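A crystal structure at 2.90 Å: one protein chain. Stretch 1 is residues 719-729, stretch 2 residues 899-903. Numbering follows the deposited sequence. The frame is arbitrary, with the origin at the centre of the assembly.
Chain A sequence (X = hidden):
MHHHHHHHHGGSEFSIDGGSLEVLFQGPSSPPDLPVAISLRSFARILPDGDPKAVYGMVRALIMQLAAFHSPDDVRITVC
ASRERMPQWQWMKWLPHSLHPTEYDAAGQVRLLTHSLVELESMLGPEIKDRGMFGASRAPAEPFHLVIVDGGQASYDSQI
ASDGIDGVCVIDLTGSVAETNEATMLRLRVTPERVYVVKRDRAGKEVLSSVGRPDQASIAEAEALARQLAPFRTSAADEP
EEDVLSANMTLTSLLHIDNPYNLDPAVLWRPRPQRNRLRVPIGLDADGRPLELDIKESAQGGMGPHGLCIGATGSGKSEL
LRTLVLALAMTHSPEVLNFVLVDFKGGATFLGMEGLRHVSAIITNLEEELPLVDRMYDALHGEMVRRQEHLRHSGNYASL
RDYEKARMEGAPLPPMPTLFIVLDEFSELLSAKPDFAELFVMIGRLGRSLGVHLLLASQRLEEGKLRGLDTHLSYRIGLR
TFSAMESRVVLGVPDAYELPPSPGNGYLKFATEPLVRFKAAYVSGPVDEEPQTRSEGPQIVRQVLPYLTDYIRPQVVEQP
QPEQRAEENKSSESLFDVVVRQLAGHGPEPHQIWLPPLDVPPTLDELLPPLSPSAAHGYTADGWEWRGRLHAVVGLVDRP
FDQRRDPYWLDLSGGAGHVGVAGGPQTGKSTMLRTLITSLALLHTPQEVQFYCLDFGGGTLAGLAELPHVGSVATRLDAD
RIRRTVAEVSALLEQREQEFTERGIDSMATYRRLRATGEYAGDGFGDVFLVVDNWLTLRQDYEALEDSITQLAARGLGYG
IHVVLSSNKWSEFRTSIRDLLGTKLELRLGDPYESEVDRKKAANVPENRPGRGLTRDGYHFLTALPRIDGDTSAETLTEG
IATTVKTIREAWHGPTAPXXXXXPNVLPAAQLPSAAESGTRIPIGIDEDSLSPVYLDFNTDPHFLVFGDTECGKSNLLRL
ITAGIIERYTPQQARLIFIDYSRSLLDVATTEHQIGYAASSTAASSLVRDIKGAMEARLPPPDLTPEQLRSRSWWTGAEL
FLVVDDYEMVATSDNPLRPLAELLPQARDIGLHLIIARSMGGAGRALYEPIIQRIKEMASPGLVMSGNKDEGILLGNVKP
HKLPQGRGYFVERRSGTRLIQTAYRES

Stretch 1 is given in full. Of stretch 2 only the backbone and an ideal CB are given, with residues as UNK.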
ATOM      1  N   ALA A 719     -12.235  -1.663 -20.621  1.00 90.15           N
ATOM      2  CA  ALA A 719     -11.131  -0.965 -21.272  1.00 72.18           C
ATOM      3  C   ALA A 719     -11.474   0.483 -21.605  1.00 77.65           C
ATOM      4  O   ALA A 719     -10.604   1.352 -21.588  1.00 82.62           O
ATOM      5  CB  ALA A 719     -10.716  -1.705 -22.531  1.00 85.26           C
ATOM      6  N   ASP A 720     -12.741   0.737 -21.914  1.00 83.26           N
ATOM      7  CA  ASP A 720     -13.182   2.079 -22.274  1.00 77.14           C
ATOM      8  C   ASP A 720     -13.051   3.047 -21.103  1.00 65.16           C
ATOM      9  O   ASP A 720     -12.648   4.195 -21.278  1.00 67.27           O
ATOM     10  CB  ASP A 720     -14.629   2.052 -22.770  1.00 76.79           C
ATOM     11  CG  ASP A 720     -14.775   1.366 -24.112  1.00 98.93           C
ATOM     12  OD1 ASP A 720     -14.690   2.059 -25.147  1.00 89.23           O
ATOM     13  OD2 ASP A 720     -14.978   0.134 -24.133  1.00116.61           O
ATOM     14  N   ARG A 721     -13.389   2.576 -19.908  1.00 70.75           N
ATOM     15  CA  ARG A 721     -13.345   3.417 -18.718  1.00 66.74           C
ATOM     16  C   ARG A 721     -11.916   3.604 -18.227  1.00 57.99           C
ATOM     17  O   ARG A 721     -11.608   4.581 -17.548  1.00 56.52           O
ATOM     18  CB  ARG A 721     -14.210   2.816 -17.608  1.00 64.23           C
ATOM     19  CG  ARG A 721     -14.487   3.762 -16.456  1.00 60.25           C
ATOM     20  CD  ARG A 721     -15.587   3.232 -15.558  1.00 50.32           C
ATOM     21  NE  ARG A 721     -16.125   4.281 -14.699  1.00 57.00           N
ATOM     22  CZ  ARG A 721     -17.172   5.036 -15.016  1.00 70.04           C
ATOM     23  NH1 ARG A 721     -17.794   4.854 -16.172  1.00 63.53           N
ATOM     24  NH2 ARG A 721     -17.597   5.971 -14.179  1.00 64.07           N
ATOM     25  N   ILE A 722     -11.046   2.663 -18.576  1.00 61.00           N
ATOM     26  CA  ILE A 722      -9.646   2.727 -18.177  1.00 55.45           C
ATOM     27  C   ILE A 722      -8.928   3.871 -18.884  1.00 59.73           C
ATOM     28  O   ILE A 722      -8.204   4.641 -18.256  1.00 59.05           O
ATOM     29  CB  ILE A 722      -8.918   1.402 -18.470  1.00 68.86           C
ATOM     30  CG1 ILE A 722      -9.381   0.318 -17.497  1.00 71.46           C
ATOM     31  CG2 ILE A 722      -7.417   1.573 -18.350  1.00 61.11           C
ATOM     32  CD1 ILE A 722      -8.825  -1.049 -17.801  1.00 71.81           C
ATOM     33  N   ARG A 723      -9.139   3.984 -20.191  1.00 55.00           N
ATOM     34  CA  ARG A 723      -8.526   5.052 -20.970  1.00 54.11           C
ATOM     35  C   ARG A 723      -9.052   6.412 -20.533  1.00 55.77           C
ATOM     36  O   ARG A 723      -8.299   7.378 -20.439  1.00 57.82           O
ATOM     37  CB  ARG A 723      -8.788   4.856 -22.464  1.00 56.16           C
ATOM     38  CG  ARG A 723      -8.437   3.481 -22.998  1.00 57.31           C
ATOM     39  CD  ARG A 723      -8.612   3.436 -24.505  1.00 47.32           C
ATOM     40  NE  ARG A 723      -8.956   2.102 -24.982  1.00 67.82           N
ATOM     41  CZ  ARG A 723     -10.201   1.681 -25.171  1.00 75.25           C
ATOM     42  NH1 ARG A 723     -11.220   2.490 -24.921  1.00 75.51           N
ATOM     43  NH2 ARG A 723     -10.430   0.451 -25.609  1.00 88.43           N
ATOM     44  N   ARG A 724     -10.352   6.476 -20.266  1.00 56.67           N
ATOM     45  CA  ARG A 724     -11.000   7.724 -19.884  1.00 54.73           C
ATOM     46  C   ARG A 724     -10.605   8.177 -18.484  1.00 54.36           C
ATOM     47  O   ARG A 724     -10.479   9.373 -18.229  1.00 52.02           O
ATOM     48  CB  ARG A 724     -12.520   7.583 -19.977  1.00 61.46           C
ATOM     49  CG  ARG A 724     -13.058   7.653 -21.393  1.00 56.04           C
ATOM     50  CD  ARG A 724     -12.665   8.964 -22.047  1.00 45.11           C
ATOM     51  NE  ARG A 724     -13.078  10.112 -21.246  1.00 44.10           N
ATOM     52  CZ  ARG A 724     -12.612  11.344 -21.411  1.00 47.17           C
ATOM     53  NH1 ARG A 724     -11.711  11.594 -22.349  1.00 60.21           N
ATOM     54  NH2 ARG A 724     -13.044  12.327 -20.635  1.00 41.93           N
ATOM     55  N   THR A 725     -10.416   7.221 -17.581  1.00 62.33           N
ATOM     56  CA  THR A 725      -9.996   7.526 -16.217  1.00 53.13           C
ATOM     57  C   THR A 725      -8.654   8.250 -16.224  1.00 51.21           C
ATOM     58  O   THR A 725      -8.429   9.170 -15.443  1.00 51.02           O
ATOM     59  CB  THR A 725      -9.888   6.252 -15.361  1.00 53.37           C
ATOM     60  OG1 THR A 725     -11.155   5.587 -15.327  1.00 52.56           O
ATOM     61  CG2 THR A 725      -9.469   6.594 -13.943  1.00 48.38           C
ATOM     62  N   VAL A 726      -7.770   7.835 -17.123  1.00 58.38           N
ATOM     63  CA  VAL A 726      -6.466   8.466 -17.264  1.00 48.49           C
ATOM     64  C   VAL A 726      -6.589   9.766 -18.053  1.00 57.19           C
ATOM     65  O   VAL A 726      -5.912  10.750 -17.758  1.00 62.29           O
ATOM     66  CB  VAL A 726      -5.461   7.526 -17.957  1.00 44.41           C
ATOM     67  CG1 VAL A 726      -4.098   8.184 -18.071  1.00 42.61           C
ATOM     68  CG2 VAL A 726      -5.355   6.218 -17.196  1.00 62.89           C
ATOM     69  N   ALA A 727      -7.469   9.766 -19.049  1.00 55.50           N
ATOM     70  CA  ALA A 727      -7.676  10.939 -19.891  1.00 55.02           C
ATOM     71  C   ALA A 727      -8.301  12.088 -19.108  1.00 57.04           C
ATOM     72  O   ALA A 727      -7.998  13.254 -19.355  1.00 52.06           O
ATOM     73  CB  ALA A 727      -8.545  10.585 -21.085  1.00 51.11           C
ATOM     74  N   GLU A 728      -9.176  11.753 -18.167  1.00 56.92           N
ATOM     75  CA  GLU A 728      -9.849  12.760 -17.358  1.00 58.29           C
ATOM     76  C   GLU A 728      -8.858  13.506 -16.473  1.00 56.55           C
ATOM     77  O   GLU A 728      -8.921  14.727 -16.348  1.00 52.65           O
ATOM     78  CB  GLU A 728     -10.939  12.118 -16.498  1.00 60.55           C
ATOM     79  CG  GLU A 728     -11.780  13.119 -15.730  1.00 48.70           C
ATOM     80  CD  GLU A 728     -12.637  13.968 -16.641  1.00 68.49           C
ATOM     81  OE1 GLU A 728     -13.166  13.423 -17.630  1.00 65.27           O
ATOM     82  OE2 GLU A 728     -12.775  15.179 -16.376  1.00 71.15           O
ATOM     83  N   VAL A 729      -7.943  12.762 -15.862  1.00 62.18           N
ATOM     84  CA  VAL A 729      -6.938  13.347 -14.984  1.00 56.20           C
ATOM     85  C   VAL A 729      -5.909  14.136 -15.788  1.00 59.08           C
ATOM     86  O   VAL A 729      -5.453  15.195 -15.360  1.00 58.27           O
ATOM     87  CB  VAL A 729      -6.227  12.267 -14.149  1.00 49.99           C
ATOM     88  CG1 VAL A 729      -5.207  12.894 -13.219  1.00 43.05           C
ATOM     89  CG2 VAL A 729      -7.240  11.460 -13.358  1.00 27.18           C
ATOM     90  N   UNK A 899     -17.566  12.210 -11.478  1.00 47.86           N
ATOM     91  CA  UNK A 899     -17.424  10.950 -12.210  1.00 57.16           C
ATOM     92  C   UNK A 899     -16.535  11.098 -13.435  1.00 48.21           C
ATOM     93  O   UNK A 899     -16.292  12.215 -13.885  1.00 49.06           O
ATOM     94  CB  UNK A 899     -18.799  10.428 -12.632  1.00 57.16           C
ATOM     95  N   UNK A 900     -16.053   9.978 -13.961  1.00 50.66           N
ATOM     96  CA  UNK A 900     -15.297   9.994 -15.203  1.00 40.17           C
ATOM     97  C   UNK A 900     -16.256   9.968 -16.381  1.00 60.21           C
ATOM     98  O   UNK A 900     -16.933   8.969 -16.618  1.00 74.92           O
ATOM     99  CB  UNK A 900     -14.327   8.813 -15.269  1.00 40.17           C
ATOM    100  N   UNK A 901     -16.327  11.078 -17.106  1.00 55.85           N
ATOM    101  CA  UNK A 901     -17.191  11.171 -18.273  1.00 59.91           C
ATOM    102  C   UNK A 901     -16.588  10.382 -19.425  1.00 57.65           C
ATOM    103  O   UNK A 901     -15.374  10.386 -19.620  1.00 53.73           O
ATOM    104  CB  UNK A 901     -17.407  12.631 -18.675  1.00 59.91           C
ATOM    105  N   UNK A 902     -17.438   9.698 -20.181  1.00 49.02           N
ATOM    106  CA  UNK A 902     -16.965   8.810 -21.235  1.00 68.13           C
ATOM    107  C   UNK A 902     -17.669   9.065 -22.559  1.00 61.07           C
ATOM    108  O   UNK A 902     -18.577   9.890 -22.642  1.00 61.82           O
ATOM    109  CB  UNK A 902     -17.160   7.351 -20.818  1.00 68.13           C
ATOM    110  N   UNK A 903     -17.238   8.350 -23.594  1.00 47.57           N
ATOM    111  CA  UNK A 903     -17.877   8.431 -24.899  1.00 46.21           C
ATOM    112  C   UNK A 903     -19.316   7.948 -24.813  1.00 66.18           C
ATOM    113  O   UNK A 903     -19.575   6.830 -24.368  1.00 81.35           O
ATOM    114  CB  UNK A 903     -17.100   7.613 -25.933  1.00 46.21           C
TER

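Stretch 1 is helical throughout. Asp 720, Arg 724 and Glu 728, spaced four residues apart, direct their CA-to-CB bonds toward stretch 2, while Arg 721 and Thr 725 lie to one side of that row. Stretch 2 has no regular structure, so each position is judged from its own geometry.

Position 899 has a phi of -75° and a psi of 163°, in the extended region that proline and most other residues tolerate. Its CA-to-CB bond points sideways, and the ideal CB is 4.9 Å from Arg 721 NH2, the nearest atom of stretch 1. Nothing here demands a particular side chain; a small, polar or ring-closed residue would serve. The residue is Pro 899, whose phi suits its ring and whose nearest side-chain atom, Pro 899 CB, is 5.1 Å from Arg 721 NH2, too far to make a contact.

Position 900 is the most constrained. Its CA-to-CB bond points toward the helix, and the ideal CB is 4.5 Å from Thr 725 OG1 and 4.9 Å from Arg 724 O. That oxygen accepts the backbone hydrogen bond of Glu 728 N, and Thr 725 OG1 donates a very short one, 2.5 Å, to Arg 721 O. With these groups already paired, a compact aliphatic residue such as valine, isoleucine or leucine is favored, though alanine or threonine could be placed. The residue is Val 900, chi1 in the t well. CG1 packs on the helix backbone, 3.6 Å from Arg 724 C and 3.7 Å from Thr 725 N, while CG2 lies 4.1 Å from Thr 725 OG1.

At 901 the backbone is informative before the side chain is considered: Arg 724 NE donates to the carbonyl O of 901 at 2.8 Å and 152°, and Arg 724 NH2 adds a weak bond to the same O at 3.2 Å. The CA-to-CB bond runs sideways, with the ideal CB 4.4 Å from Glu 728 OE1. A carboxylate so near favors lysine or arginine, or a neutral donor such as glutamine, although Arg 724 NH2, 4.8 Å from the same CB, already forms a salt bridge with Glu 728. The residue is Arg 901. Its NE forms a salt bridge with Glu 728 OE1 at 3.1 Å and a weak hydrogen bond to Glu 728 OE2 at 3.2 Å. The two arginines thus share one glutamate, with Arg 724 NH2 over one face of the Arg 901 guanidinium.

Position 902 is extended (phi -130°, psi 176°), and its CB points sideways, 4.2 Å from Arg 724 CG. A long, flexible chain such as methionine, or the aliphatic part of lysine, could extend along the helix toward Arg 721, lysine bringing another positive charge near it, and a shorter apolar residue such as leucine could still pack on Arg 724 CG. Met 902 does extend this way: CG is 4.0 Å from Arg 724 CG, SD is 3.2 Å from Arg 721 NH1, and CE reaches Asp 720 CB at 3.6 Å.

Position 903 has no stretch 1 atom within 5.5 Å of its ideal CB, so this helix leaves the choice open. The residue is Leu 903 (chi1 m, chi2 t), whose side chain makes no contact with stretch 1.

Stretch 2, residues 899-903: PVRML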
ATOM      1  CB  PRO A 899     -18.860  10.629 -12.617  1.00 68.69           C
ATOM      2  CG  PRO A 899     -19.480  11.966 -12.799  1.00 48.77           C
ATOM      3  CD  PRO A 899     -18.867  12.849 -11.740  1.00 47.24           C
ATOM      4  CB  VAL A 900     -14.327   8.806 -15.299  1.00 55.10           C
ATOM      5  CG1 VAL A 900     -13.715   8.734 -16.686  1.00 55.00           C
ATOM      6  CG2 VAL A 900     -13.244   8.924 -14.245  1.00 54.88           C
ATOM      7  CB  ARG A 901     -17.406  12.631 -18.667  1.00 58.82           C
ATOM      8  CG  ARG A 901     -16.123  13.428 -18.769  1.00 52.89           C
ATOM      9  CD  ARG A 901     -16.365  14.911 -18.576  1.00 47.45           C
ATOM     10  NE  ARG A 901     -15.114  15.659 -18.572  1.00 62.72           N
ATOM     11  CZ  ARG A 901     -14.671  16.373 -19.601  1.00 63.92           C
ATOM     12  NH1 ARG A 901     -15.384  16.444 -20.715  1.00 74.34           N
ATOM     13  NH2 ARG A 901     -13.518  17.021 -19.513  1.00 77.99           N
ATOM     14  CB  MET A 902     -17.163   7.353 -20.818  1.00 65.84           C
ATOM     15  CG  MET A 902     -16.498   6.987 -19.507  1.00 50.89           C
ATOM     16  SD  MET A 902     -16.679   5.238 -19.144  1.00 75.50           S
ATOM     17  CE  MET A 902     -16.238   4.540 -20.730  1.00 66.49           C
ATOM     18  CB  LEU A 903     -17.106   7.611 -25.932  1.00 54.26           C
ATOM     19  CG  LEU A 903     -15.812   8.217 -26.473  1.00 51.25           C
ATOM     20  CD1 LEU A 903     -15.178   7.289 -27.494  1.00 46.70           C
ATOM     21  CD2 LEU A 903     -16.084   9.576 -27.086  1.00 52.26           C
TER
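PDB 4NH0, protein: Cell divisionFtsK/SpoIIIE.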